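Local atomic coordinates of alpha-acetolactate decarboxylase (Bacillus subtilis subsp. subtilis str. 168, PDB entry 5XNE), a protein that catalyses the decarboxylation of (2S)-2-acetolactate to (R)-acetoin and carbon dioxide, a step on the way to (R,R)-butane-2,3-diol. Residues 45-49 with 153-157; 96-100 with 171-175; 109-115 with 195-201; 118-124 with 186-192. All coordinates share one frame; numbering follows the deposited sequence.

All four interactions are largely buried, but their chemistry differs. Interaction 1 crosses two strands that share no hydrogen bond and meet through carbon contacts, including a threonine methyl on a phenylalanine ring. Interactions 3 and 4 are antiparallel strand pairs with backbone ladders. Interaction 3 is regular, with R113, D115, T196 and T198 partly exposed on one face. Interaction 4 is broken by bulges and ends at the zinc ion. Interaction 2 sets helix 92-100 against the strand that supplies H173 and H175 to the same metal, for which interaction 4 supplies H186. Strand 151-160 of interaction 1 pairs with 109-115, 117-124 and 171-178, so it adjoins the other three. T154 bonds D115 of interaction 3.

Interaction 1. Residues 45-49 with 153-157; sequences LIGFD and GTIVG
F48 and T154 approach from opposite directions, and this is the closely packed part of the contact. The methyl CG2 of T154 lies over one face of the F48 ring, 3.9 Å from its centroid and 22° off the ring normal, in a CH-pi contact. It is offset toward the rim, and T154 CB comes within 3.6 Å of F48 CZ. The F48 ring gets there from a crowded position, with CG between the backbone N and the carbonyl carbon (chi1 44°). V156 CG1 approaches the same ring obliquely, 3.9 Å from F48 CD2. It also packs against the side chain of I46, where the modelled separation is doubtfully short. The contact is looser at G47, whose O is 4.0 Å from V156 CG2. Beyond F48 the chain leaves the strand, and D49 is exposed to solvent. Strands 45-48 and 153-157 cross at 102° with their axes 7.7 Å apart, and no hydrogen bond links them. F33 and I177 also pack on these side chains. T154 thus gives its methyl to the apolar core between the two strands, while its hydroxyl is satisfied by a hydrogen bond of OG1 with D115 of strand 109-115.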
loop_
_atom_site.group_PDB
_atom_site.type_symbol
_atom_site.label_atom_id
_atom_site.label_comp_id
_atom_site.label_asym_id
_atom_site.label_seq_id
_atom_site.Cartn_x
_atom_site.Cartn_y
_atom_site.Cartn_z
ATOM N N LEU B 45 9.740 10.258 16.023
ATOM C CA LEU B 45 8.386 10.557 16.482
ATOM C C LEU B 45 7.768 9.383 17.245
ATOM O O LEU B 45 7.854 8.230 16.810
ATOM C CB LEU B 45 7.493 10.904 15.289
ATOM C CG LEU B 45 6.006 11.132 15.560
ATOM C CD1 LEU B 45 5.832 12.455 16.267
ATOM C CD2 LEU B 45 5.226 11.151 14.258
ATOM N N ILE B 46 7.105 9.679 18.358
ATOM C CA ILE B 46 6.307 8.682 19.053
ATOM C C ILE B 46 5.129 9.384 19.705
ATOM O O ILE B 46 5.266 10.496 20.207
ATOM C CB ILE B 46 7.143 7.928 20.100
ATOM C CG1 ILE B 46 6.381 6.783 20.731
ATOM C CG2 ILE B 46 7.637 8.859 21.197
ATOM C CD1 ILE B 46 7.276 6.002 21.703
ATOM N N GLY B 47 3.964 8.765 19.668
ATOM C CA GLY B 47 2.835 9.315 20.386
ATOM C C GLY B 47 1.772 8.283 20.662
ATOM O O GLY B 47 1.637 7.280 19.956
ATOM N N PHE B 48 1.010 8.544 21.715
ATOM C CA PHE B 48 -0.110 7.704 22.101
ATOM C C PHE B 48 -0.961 8.536 23.061
ATOM O O PHE B 48 -0.473 9.507 23.648
ATOM C CB PHE B 48 0.357 6.383 22.735
ATOM C CG PHE B 48 1.481 6.535 23.722
ATOM C CD1 PHE B 48 1.218 6.767 25.070
ATOM C CD2 PHE B 48 2.796 6.411 23.313
ATOM C CE1 PHE B 48 2.263 6.897 25.984
ATOM C CE2 PHE B 48 3.846 6.537 24.218
ATOM C CZ PHE B 48 3.576 6.777 25.564
ATOM N N ASP B 49 -2.237 8.194 23.166
ATOM C CA ASP B 49 -3.195 8.992 23.924
ATOM C C ASP B 49 -3.195 10.465 23.496
ATOM O O ASP B 49 -3.479 11.359 24.301
ATOM C CB ASP B 49 -2.904 8.873 25.420
ATOM C CG ASP B 49 -2.979 7.440 25.911
ATOM O OD1 ASP B 49 -3.916 6.722 25.508
ATOM O OD2 ASP B 49 -2.092 7.043 26.689
ATOM N N GLY B 153 8.213 2.566 31.024
ATOM C CA GLY B 153 7.779 3.398 29.920
ATOM C C GLY B 153 6.839 2.661 28.983
ATOM O O GLY B 153 6.129 1.730 29.375
ATOM N N THR B 154 6.865 3.063 27.717
ATOM C CA THR B 154 5.929 2.549 26.737
ATOM C C THR B 154 6.648 2.254 25.437
ATOM O O THR B 154 7.346 3.112 24.920
ATOM C CB THR B 154 4.797 3.556 26.465
ATOM O OG1 THR B 154 4.058 3.784 27.675
ATOM C CG2 THR B 154 3.841 3.052 25.373
ATOM N N ILE B 155 6.490 1.035 24.935
ATOM C CA ILE B 155 6.875 0.707 23.560
ATOM C C ILE B 155 5.609 0.749 22.727
ATOM O O ILE B 155 4.585 0.199 23.113
ATOM C CB ILE B 155 7.532 -0.665 23.450
ATOM C CG1 ILE B 155 8.907 -0.653 24.129
ATOM C CG2 ILE B 155 7.659 -1.083 21.984
ATOM C CD1 ILE B 155 9.628 -1.990 24.104
ATOM N N VAL B 156 5.671 1.418 21.587
ATOM C CA VAL B 156 4.501 1.649 20.768
ATOM C C VAL B 156 4.871 1.614 19.285
ATOM O O VAL B 156 5.923 2.122 18.880
ATOM C CB VAL B 156 3.899 2.981 21.153
ATOM C CG1 VAL B 156 4.967 3.895 21.245
ATOM C CG2 VAL B 156 3.099 3.535 20.103
ATOM N N GLY B 157 4.008 1.007 18.479
ATOM C CA GLY B 157 4.268 0.969 17.050
ATOM C C GLY B 157 3.249 0.136 16.326
ATOM O O GLY B 157 2.093 0.045 16.742
#

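Interaction 2. Residues 96-100 with 171-175. With ZN (zinc ion), chain D.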
loop_
_atom_site.group_PDB
_atom_site.type_symbol
_atom_site.label_atom_id
_atom_site.label_comp_id
_atom_site.label_asym_id
_atom_site.label_seq_id
_atom_site.Cartn_x
_atom_site.Cartn_y
_atom_site.Cartn_z
ATOM N N GLU B 96 7.657 -11.463 20.296
ATOM C CA GLU B 96 7.185 -11.181 18.947
ATOM C C GLU B 96 6.574 -12.427 18.342
ATOM O O GLU B 96 5.594 -12.348 17.602
ATOM C CB GLU B 96 8.327 -10.609 18.102
ATOM C CG GLU B 96 8.510 -9.124 18.405
ATOM C CD GLU B 96 9.574 -8.449 17.575
ATOM O OE1 GLU B 96 10.144 -9.118 16.687
ATOM O OE2 GLU B 96 9.815 -7.235 17.810
ATOM N N LYS B 97 7.104 -13.589 18.706
ATOM C CA LYS B 97 6.490 -14.820 18.243
ATOM C C LYS B 97 5.254 -15.185 19.059
ATOM O O LYS B 97 4.343 -15.821 18.542
ATOM C CB LYS B 97 7.493 -15.973 18.237
ATOM C CG LYS B 97 8.792 -15.618 17.549
ATOM C CD LYS B 97 8.666 -15.769 16.042
ATOM C CE LYS B 97 9.805 -15.044 15.323
ATOM N NZ LYS B 97 10.321 -13.856 16.085
ATOM N N GLU B 98 5.192 -14.770 20.318
ATOM C CA GLU B 98 3.993 -15.059 21.106
ATOM C C GLU B 98 2.801 -14.233 20.604
ATOM O O GLU B 98 1.705 -14.763 20.391
ATOM C CB GLU B 98 4.240 -14.800 22.594
ATOM C CG GLU B 98 2.967 -14.750 23.430
ATOM C CD GLU B 98 3.171 -15.268 24.848
ATOM O OE1 GLU B 98 4.097 -16.084 25.059
ATOM O OE2 GLU B 98 2.404 -14.857 25.750
ATOM N N ILE B 99 3.023 -12.934 20.407
ATOM C CA ILE B 99 1.979 -12.053 19.904
ATOM C C ILE B 99 1.567 -12.463 18.495
ATOM O O ILE B 99 0.381 -12.550 18.192
ATOM C CB ILE B 99 2.436 -10.580 19.896
ATOM C CG1 ILE B 99 2.671 -10.098 21.327
ATOM C CG2 ILE B 99 1.418 -9.694 19.175
ATOM C CD1 ILE B 99 1.467 -10.229 22.227
ATOM N N ASN B 100 2.549 -12.731 17.640
ATOM C CA ASN B 100 2.255 -12.997 16.236
ATOM C C ASN B 100 1.339 -14.208 16.073
ATOM O O ASN B 100 0.492 -14.248 15.174
ATOM C CB ASN B 100 3.563 -13.142 15.423
ATOM C CG ASN B 100 4.288 -14.485 15.628
ATOM O OD1 ASN B 100 3.705 -15.498 16.024
ATOM N ND2 ASN B 100 5.595 -14.475 15.369
ATOM N N GLY B 171 6.394 -6.371 9.306
ATOM C CA GLY B 171 6.634 -6.916 10.632
ATOM C C GLY B 171 6.462 -5.858 11.709
ATOM O O GLY B 171 5.659 -4.931 11.553
ATOM N N TYR B 172 7.194 -6.008 12.810
ATOM C CA TYR B 172 7.105 -5.055 13.910
ATOM C C TYR B 172 7.958 -3.833 13.654
ATOM O O TYR B 172 9.128 -3.940 13.276
ATOM C CB TYR B 172 7.546 -5.691 15.234
ATOM C CG TYR B 172 6.640 -6.784 15.743
ATOM C CD1 TYR B 172 5.543 -6.486 16.546
ATOM C CD2 TYR B 172 6.892 -8.118 15.440
ATOM C CE1 TYR B 172 4.715 -7.493 17.023
ATOM C CE2 TYR B 172 6.070 -9.130 15.907
ATOM C CZ TYR B 172 4.988 -8.810 16.699
ATOM O OH TYR B 172 4.177 -9.818 17.166
ATOM N N HIS B 173 7.370 -2.667 13.881
ATOM C CA HIS B 173 8.114 -1.424 13.859
ATOM C C HIS B 173 7.714 -0.665 15.123
ATOM O O HIS B 173 6.579 -0.228 15.252
ATOM C CB HIS B 173 7.802 -0.631 12.582
ATOM C CG HIS B 173 8.549 0.663 12.467
ATOM N ND1 HIS B 173 8.327 1.548 11.440
ATOM C CD2 HIS B 173 9.513 1.211 13.243
ATOM C CE1 HIS B 173 9.130 2.593 11.580
ATOM N NE2 HIS B 173 9.851 2.419 12.674
ATOM N N LEU B 174 8.650 -0.552 16.056
ATOM C CA LEU B 174 8.336 -0.092 17.409
ATOM C C LEU B 174 9.271 1.022 17.851
ATOM O O LEU B 174 10.479 0.970 17.586
ATOM C CB LEU B 174 8.434 -1.260 18.408
ATOM C CG LEU B 174 7.655 -2.524 18.049
ATOM C CD1 LEU B 174 8.077 -3.661 18.979
ATOM C CD2 LEU B 174 6.163 -2.291 18.126
ATOM N N HIS B 175 8.700 2.015 18.527
ATOM C CA HIS B 175 9.480 3.059 19.183
ATOM C C HIS B 175 9.258 2.975 20.696
ATOM O O HIS B 175 8.344 2.295 21.143
ATOM C CB HIS B 175 9.101 4.443 18.651
ATOM C CG HIS B 175 9.588 4.719 17.257
ATOM N ND1 HIS B 175 9.510 5.962 16.677
ATOM C CD2 HIS B 175 10.161 3.905 16.332
ATOM C CE1 HIS B 175 10.013 5.914 15.452
ATOM N NE2 HIS B 175 10.413 4.677 15.219
HETATM ZN ZN ZN D . 11.366 3.948 13.329
HETATM O O HOH W 1 12.316 3.936 11.215
HETATM O O HOH W 2 10.365 5.525 12.103
HETATM O O HOH W 3 12.968 5.586 13.204
#
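Y172 and E96 both carry CG beside the backbone N and anti to the carbonyl carbon (chi1 -67° and -80°). These torsions send the two side chains past each other in opposite directions. The E96 chain is extended beyond CG, which lies over one face of the Y172 ring, 3.7 Å from the centroid. The carboxylate follows, stacked with its plane 16° from the ring, and E96 CD is 3.4 Å from Y172 CD2. Y172 OH donates to E96 O at 2.9 Å, in the carbonyl plane and on a lone pair. That oxygen also accepts the helical bond from N100 N, so two donors grip it. I99 CG2 lies at the ring edge. A phenylalanine here would probably leave E96 O without its second donor, so the ring would hold the helix less firmly. R92 and Y190 bind the carboxylate oxygens of E96 and fix it over the ring. H173 points away from the helix; the NE2 atoms of H173 and H175 each bind the zinc ion at 2.2 Å. Alternating residues thus divide this strand between helix packing and metal binding, a His-X-His zinc site completed by H186 and three waters.

Interaction 3. Residues 109-115 with 195-201; sequences FYAIRID and CTVTISQ
Y110 and Q201 lie side by side, with Y110 CE2 3.7 Å from Q201 CB and the ring and amide planes nearly perpendicular. Next along the same face, I112 and I199 point the same way, their CG1 atoms 4.0 Å apart. I114 CG2 packs on the side chain of C195. On the other face D115 CB meets T196 CG2 at 3.6 Å. Beneath these side chains runs a regular antiparallel ladder. The hydrogen-bonded pairs are A111 with S200, R113 with T198 and D115 with T196. Each is closed by two N-H...O bonds, such as A111 N to S200 O at 2.8 Å. They alternate with the non-hydrogen-bonded pairs Y110-Q201, I112-I199 and I114-V197. Strand 109-115 pairs antiparallel with strand 195-208 and also with strand 151-160. The extended R113 chain (chi1 -179°) runs out to D115, two residues on. R113 NE donates to the syn lone pair of D115 OD1 at 2.9 Å, within the guanidinium plane, and NH2 reaches the same oxygen from above the carboxylate plane. Exchanging R113 for an alanine would probably leave D115 without its charged mate and D49 without its salt bridge. Water 4 lies between D115 OD2 (2.6 Å) and T198 OG1 (2.8 Å). Further out, T154 of strand 151-160 shares the D115 carboxylate, and D49 forms a salt bridge with R113 NH1. Behind the apolar face, F95 of helix 92-100 covers I112, I114 and V197.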
loop_
_atom_site.group_PDB
_atom_site.type_symbol
_atom_site.label_atom_id
_atom_site.label_comp_id
_atom_site.label_asym_id
_atom_site.label_seq_id
_atom_site.Cartn_x
_atom_site.Cartn_y
_atom_site.Cartn_z
ATOM N N PHE B 109 -3.436 -5.038 9.464
ATOM C CA PHE B 109 -2.581 -4.057 10.147
ATOM C C PHE B 109 -2.937 -3.980 11.626
ATOM O O PHE B 109 -4.117 -4.043 11.977
ATOM C CB PHE B 109 -2.746 -2.673 9.517
ATOM C CG PHE B 109 -2.223 -2.574 8.107
ATOM C CD1 PHE B 109 -2.962 -3.071 7.032
ATOM C CD2 PHE B 109 -1.000 -1.966 7.852
ATOM C CE1 PHE B 109 -2.465 -2.980 5.727
ATOM C CE2 PHE B 109 -0.506 -1.867 6.550
ATOM C CZ PHE B 109 -1.242 -2.372 5.498
ATOM N N TYR B 110 -1.932 -3.838 12.494
ATOM C CA TYR B 110 -2.195 -3.679 13.927
ATOM C C TYR B 110 -1.379 -2.543 14.511
ATOM O O TYR B 110 -0.232 -2.325 14.119
ATOM C CB TYR B 110 -1.873 -4.965 14.715
ATOM C CG TYR B 110 -2.622 -6.171 14.221
ATOM C CD1 TYR B 110 -2.096 -6.961 13.208
ATOM C CD2 TYR B 110 -3.865 -6.501 14.745
ATOM C CE1 TYR B 110 -2.782 -8.074 12.731
ATOM C CE2 TYR B 110 -4.562 -7.609 14.273
ATOM C CZ TYR B 110 -4.008 -8.386 13.264
ATOM O OH TYR B 110 -4.689 -9.490 12.784
ATOM N N ALA B 111 -1.971 -1.828 15.456
ATOM C CA ALA B 111 -1.200 -0.954 16.323
ATOM C C ALA B 111 -0.969 -1.725 17.607
ATOM O O ALA B 111 -1.842 -2.488 18.053
ATOM C CB ALA B 111 -1.924 0.344 16.597
ATOM N N ILE B 112 0.202 -1.551 18.198
ATOM C CA ILE B 112 0.520 -2.295 19.407
ATOM C C ILE B 112 1.246 -1.419 20.411
ATOM O O ILE B 112 2.102 -0.603 20.063
ATOM C CB ILE B 112 1.350 -3.550 19.078
ATOM C CG1 ILE B 112 1.652 -4.363 20.346
ATOM C CG2 ILE B 112 2.636 -3.171 18.410
ATOM C CD1 ILE B 112 2.271 -5.718 20.040
ATOM N N ARG B 113 0.888 -1.614 21.680
ATOM C CA ARG B 113 1.418 -0.836 22.776
ATOM C C ARG B 113 1.764 -1.747 23.941
ATOM O O ARG B 113 0.978 -2.619 24.311
ATOM C CB ARG B 113 0.401 0.213 23.201
ATOM C CG ARG B 113 0.836 1.104 24.309
ATOM C CD ARG B 113 -0.265 2.096 24.588
ATOM N NE ARG B 113 0.021 2.844 25.792
ATOM C CZ ARG B 113 -0.641 3.931 26.156
ATOM N NH1 ARG B 113 -1.606 4.408 25.375
ATOM N NH2 ARG B 113 -0.317 4.542 27.287
ATOM N N ILE B 114 2.952 -1.536 24.483
ATOM C CA ILE B 114 3.452 -2.257 25.642
ATOM C C ILE B 114 3.689 -1.231 26.741
ATOM O O ILE B 114 4.518 -0.341 26.567
ATOM C CB ILE B 114 4.794 -2.960 25.357
ATOM C CG1 ILE B 114 4.670 -4.222 24.512
ATOM C CG2 ILE B 114 5.426 -3.342 26.617
ATOM C CD1 ILE B 114 6.019 -4.912 24.377
ATOM N N ASP B 115 2.986 -1.343 27.864
ATOM C CA ASP B 115 3.201 -0.418 28.970
ATOM C C ASP B 115 3.697 -1.176 30.184
ATOM O O ASP B 115 3.041 -2.099 30.646
ATOM C CB ASP B 115 1.922 0.330 29.327
ATOM C CG ASP B 115 1.384 1.139 28.173
ATOM O OD1 ASP B 115 1.915 2.237 27.914
ATOM O OD2 ASP B 115 0.426 0.672 27.529
ATOM N N CYS B 195 4.797 -6.325 31.609
ATOM C CA CYS B 195 4.073 -5.264 30.922
ATOM C C CYS B 195 2.651 -5.660 30.580
ATOM O O CYS B 195 2.304 -6.844 30.561
ATOM C CB CYS B 195 4.809 -4.857 29.638
ATOM S SG CYS B 195 4.675 -6.033 28.237
ATOM N N THR B 196 1.831 -4.653 30.312
ATOM C CA THR B 196 0.524 -4.860 29.714
ATOM C C THR B 196 0.620 -4.586 28.214
ATOM O O THR B 196 1.242 -3.603 27.787
ATOM C CB THR B 196 -0.549 -3.958 30.357
ATOM O OG1 THR B 196 -1.794 -4.102 29.660
ATOM C CG2 THR B 196 -0.131 -2.503 30.334
ATOM N N VAL B 197 0.034 -5.481 27.424
ATOM C CA VAL B 197 -0.033 -5.303 25.979
ATOM C C VAL B 197 -1.445 -4.932 25.565
ATOM O O VAL B 197 -2.428 -5.469 26.086
ATOM C CB VAL B 197 0.388 -6.570 25.223
ATOM C CG1 VAL B 197 0.456 -6.298 23.721
ATOM C CG2 VAL B 197 1.737 -7.050 25.724
ATOM N N THR B 198 -1.551 -3.995 24.630
ATOM C CA THR B 198 -2.835 -3.636 24.057
ATOM C C THR B 198 -2.643 -3.585 22.546
ATOM O O THR B 198 -1.630 -3.061 22.070
ATOM C CB THR B 198 -3.346 -2.287 24.587
ATOM O OG1 THR B 198 -3.259 -2.273 26.020
ATOM C CG2 THR B 198 -4.789 -2.087 24.213
ATOM N N ILE B 199 -3.594 -4.151 21.807
ATOM C CA ILE B 199 -3.495 -4.267 20.347
ATOM C C ILE B 199 -4.771 -3.750 19.683
ATOM O O ILE B 199 -5.893 -3.990 20.165
ATOM C CB ILE B 199 -3.231 -5.724 19.914
ATOM C CG1 ILE B 199 -1.932 -6.237 20.542
ATOM C CG2 ILE B 199 -3.148 -5.842 18.398
ATOM C CD1 ILE B 199 -1.597 -7.674 20.201
ATOM N N SER B 200 -4.597 -3.021 18.578
ATOM C CA SER B 200 -5.713 -2.446 17.840
ATOM C C SER B 200 -5.644 -2.917 16.388
ATOM O O SER B 200 -4.632 -2.733 15.718
ATOM C CB SER B 200 -5.676 -0.919 17.932
ATOM O OG SER B 200 -6.843 -0.328 17.385
ATOM N N GLN B 201 -6.716 -3.544 15.911
ATOM C CA GLN B 201 -6.742 -4.133 14.574
ATOM C C GLN B 201 -7.337 -3.148 13.571
ATOM O O GLN B 201 -8.375 -2.542 13.832
ATOM C CB GLN B 201 -7.554 -5.440 14.594
ATOM C CG GLN B 201 -7.834 -6.036 13.220
ATOM C CD GLN B 201 -8.667 -7.301 13.316
ATOM O OE1 GLN B 201 -8.292 -8.247 14.006
ATOM N NE2 GLN B 201 -9.807 -7.317 12.639
HETATM O O HOH W 4 -0.713 -1.499 26.774
#

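Interaction 4. Residues 118-124 with 186-192. With ZN (zinc ion), chain D.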
loop_
_atom_site.group_PDB
_atom_site.type_symbol
_atom_site.label_atom_id
_atom_site.label_comp_id
_atom_site.label_asym_id
_atom_site.label_seq_id
_atom_site.Cartn_x
_atom_site.Cartn_y
_atom_site.Cartn_z
ATOM N N PHE B 118 10.813 -2.604 31.489
ATOM C CA PHE B 118 11.651 -3.364 30.593
ATOM C C PHE B 118 13.006 -3.582 31.205
ATOM O O PHE B 118 13.641 -2.637 31.659
ATOM C CB PHE B 118 11.774 -2.638 29.263
ATOM C CG PHE B 118 10.454 -2.312 28.665
ATOM C CD1 PHE B 118 9.820 -1.126 28.968
ATOM C CD2 PHE B 118 9.823 -3.215 27.841
ATOM C CE1 PHE B 118 8.591 -0.833 28.446
ATOM C CE2 PHE B 118 8.602 -2.923 27.309
ATOM C CZ PHE B 118 7.984 -1.726 27.615
ATOM N N LYS B 119 13.436 -4.834 31.229
ATOM C CA LYS B 119 14.768 -5.153 31.711
ATOM C C LYS B 119 15.816 -4.481 30.834
ATOM O O LYS B 119 16.771 -3.890 31.337
ATOM C CB LYS B 119 14.987 -6.662 31.741
ATOM C CG LYS B 119 16.354 -7.055 32.249
ATOM C CD LYS B 119 16.404 -8.530 32.558
ATOM C CE LYS B 119 17.682 -8.890 33.292
ATOM N NZ LYS B 119 18.887 -8.447 32.544
ATOM N N LYS B 120 15.626 -4.578 29.518
ATOM C CA LYS B 120 16.485 -3.897 28.555
ATOM C C LYS B 120 15.643 -3.282 27.445
ATOM O O LYS B 120 14.630 -3.848 27.046
ATOM C CB LYS B 120 17.502 -4.853 27.928
ATOM C CG LYS B 120 18.404 -5.592 28.908
ATOM C CD LYS B 120 19.374 -6.503 28.165
ATOM C CE LYS B 120 19.680 -7.766 28.966
ATOM N NZ LYS B 120 18.469 -8.297 29.665
ATOM N N VAL B 121 16.062 -2.114 26.971
ATOM C CA VAL B 121 15.601 -1.588 25.684
ATOM C C VAL B 121 16.812 -1.015 24.975
ATOM O O VAL B 121 17.584 -0.262 25.578
ATOM C CB VAL B 121 14.526 -0.476 25.814
ATOM C CG1 VAL B 121 14.009 -0.072 24.424
ATOM C CG2 VAL B 121 13.372 -0.913 26.681
ATOM N N GLN B 122 17.000 -1.373 23.712
ATOM C CA GLN B 122 18.017 -0.716 22.912
ATOM C C GLN B 122 17.349 0.096 21.825
ATOM O O GLN B 122 16.493 -0.411 21.104
ATOM C CB GLN B 122 18.987 -1.700 22.279
ATOM C CG GLN B 122 20.100 -0.980 21.541
ATOM C CD GLN B 122 21.103 -1.921 20.923
ATOM O OE1 GLN B 122 20.850 -2.525 19.878
ATOM N NE2 GLN B 122 22.251 -2.062 21.574
ATOM N N THR B 123 17.747 1.356 21.718
ATOM C CA THR B 123 17.187 2.238 20.707
ATOM C C THR B 123 18.248 2.964 19.914
ATOM O O THR B 123 19.420 3.003 20.293
ATOM C CB THR B 123 16.284 3.316 21.322
ATOM O OG1 THR B 123 17.090 4.243 22.067
ATOM C CG2 THR B 123 15.216 2.695 22.231
ATOM N N ARG B 124 17.800 3.547 18.809
ATOM C CA ARG B 124 18.535 4.578 18.088
ATOM C C ARG B 124 17.691 5.840 17.977
ATOM O O ARG B 124 16.463 5.790 18.081
ATOM C CB ARG B 124 18.911 4.127 16.681
ATOM C CG ARG B 124 17.693 3.885 15.784
ATOM C CD ARG B 124 17.605 4.917 14.651
ATOM N NE ARG B 124 16.317 4.856 13.967
ATOM C CZ ARG B 124 16.149 4.154 12.855
ATOM N NH1 ARG B 124 17.213 3.516 12.348
ATOM N NH2 ARG B 124 14.962 4.103 12.242
ATOM N N HIS B 186 13.852 4.732 18.316
ATOM C CA HIS B 186 13.481 3.602 17.482
ATOM C C HIS B 186 14.059 2.330 18.099
ATOM O O HIS B 186 15.251 2.255 18.343
ATOM C CB HIS B 186 14.003 3.808 16.050
ATOM C CG HIS B 186 13.871 2.598 15.175
ATOM N ND1 HIS B 186 12.850 2.453 14.256
ATOM C CD2 HIS B 186 14.646 1.497 15.056
ATOM C CE1 HIS B 186 12.999 1.301 13.623
ATOM N NE2 HIS B 186 14.074 0.699 14.093
ATOM N N VAL B 187 13.217 1.336 18.330
ATOM C CA VAL B 187 13.627 0.135 19.057
ATOM C C VAL B 187 14.332 -0.899 18.176
ATOM O O VAL B 187 13.794 -1.304 17.145
ATOM C CB VAL B 187 12.399 -0.517 19.723
ATOM C CG1 VAL B 187 12.769 -1.863 20.364
ATOM C CG2 VAL B 187 11.823 0.428 20.759
ATOM N N PHE B 188 15.526 -1.326 18.601
ATOM C CA PHE B 188 16.260 -2.433 17.975
ATOM C C PHE B 188 15.999 -3.766 18.689
ATOM O O PHE B 188 15.939 -4.824 18.060
ATOM C CB PHE B 188 17.775 -2.186 17.994
ATOM C CG PHE B 188 18.261 -1.195 16.981
ATOM C CD1 PHE B 188 17.645 -1.067 15.745
ATOM C CD2 PHE B 188 19.359 -0.393 17.267
ATOM C CE1 PHE B 188 18.116 -0.152 14.808
ATOM C CE2 PHE B 188 19.829 0.530 16.338
ATOM C CZ PHE B 188 19.206 0.648 15.107
ATOM N N ASP B 189 15.890 -3.706 20.014
ATOM C CA ASP B 189 15.793 -4.914 20.826
ATOM C C ASP B 189 15.231 -4.551 22.191
ATOM O O ASP B 189 15.273 -3.389 22.597
ATOM C CB ASP B 189 17.166 -5.587 20.957
ATOM C CG ASP B 189 17.082 -6.995 21.532
ATOM O OD1 ASP B 189 16.029 -7.651 21.381
ATOM O OD2 ASP B 189 18.079 -7.445 22.134
ATOM N N TYR B 190 14.680 -5.538 22.887
ATOM C CA TYR B 190 14.147 -5.294 24.216
ATOM C C TYR B 190 13.897 -6.593 24.971
ATOM O O TYR B 190 13.718 -7.645 24.370
ATOM C CB TYR B 190 12.853 -4.487 24.135
ATOM C CG TYR B 190 11.797 -5.091 23.243
ATOM C CD1 TYR B 190 11.807 -4.863 21.872
ATOM C CD2 TYR B 190 10.785 -5.877 23.768
ATOM C CE1 TYR B 190 10.843 -5.406 21.057
ATOM C CE2 TYR B 190 9.808 -6.426 22.958
ATOM C CZ TYR B 190 9.842 -6.180 21.597
ATOM O OH TYR B 190 8.883 -6.723 20.782
ATOM N N VAL B 191 13.904 -6.496 26.297
ATOM C CA VAL B 191 13.501 -7.593 27.161
ATOM C C VAL B 191 12.488 -7.052 28.150
ATOM O O VAL B 191 12.760 -6.072 28.843
ATOM C CB VAL B 191 14.688 -8.219 27.916
ATOM C CG1 VAL B 191 14.191 -9.313 28.858
ATOM C CG2 VAL B 191 15.706 -8.766 26.938
ATOM N N LEU B 192 11.312 -7.668 28.186
ATOM C CA LEU B 192 10.247 -7.242 29.077
ATOM C C LEU B 192 10.488 -7.838 30.451
ATOM O O LEU B 192 10.837 -9.009 30.567
ATOM C CB LEU B 192 8.871 -7.674 28.554
ATOM C CG LEU B 192 8.655 -7.572 27.037
ATOM C CD1 LEU B 192 7.253 -7.981 26.641
ATOM C CD2 LEU B 192 8.925 -6.185 26.569
HETATM ZN ZN ZN D . 11.366 3.948 13.329
HETATM O O HOH W 1 12.316 3.936 11.215
HETATM O O HOH W 2 10.365 5.525 12.103
HETATM O O HOH W 3 12.968 5.586 13.204
#
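Two classic beta bulges interrupt this antiparallel strand pair, which ends at the zinc site. K119 and K120 both face V191 in one bulge. F188 and D189 both face Q122 in the other. The backbone bonds follow this shifted register. V191 N donates to K120 O at 2.8 Å, Q122 N to D189 O, and F188 N to Q122 O. Beyond the second bulge R124 and H186 form a hydrogen-bonded pair with two backbone bonds. At the far end F118 and L192 lie side by side, and L192 CD2 touches the edge of the F118 ring in its plane, 3.4 Å from F118 CD2. Q122 OE1 comes within 3.6 Å of F188 CB, and the amide and ring planes are nearly perpendicular. Q122 NE2 hydrogen-bonds N147 OD1. The R124 chain bends at chi2 (112°), which folds its guanidinium back onto H186. The two groups stack with centres 3.8 Å apart and planes at 29°. R124 NH2 sits over the imidazole face, offset toward its rim. R124 CG packs obliquely on F188 CZ at 3.6 Å. E44, Q143 and T232 bind the guanidinium too. H186 ND1 binds the zinc ion at 2.3 Å, beside H173 and H175. Waters 1 and 3, both metal ligands, lie in the guanidinium plane, 2.8 and 2.7 Å from R124 NH2. The imidazole is thus fixed by the metal on ND1, by E233 O on NE2, and by the guanidinium over one face. R124 probably acts as a second-shell residue that steadies this ligand and may help to order the metal-bound waters.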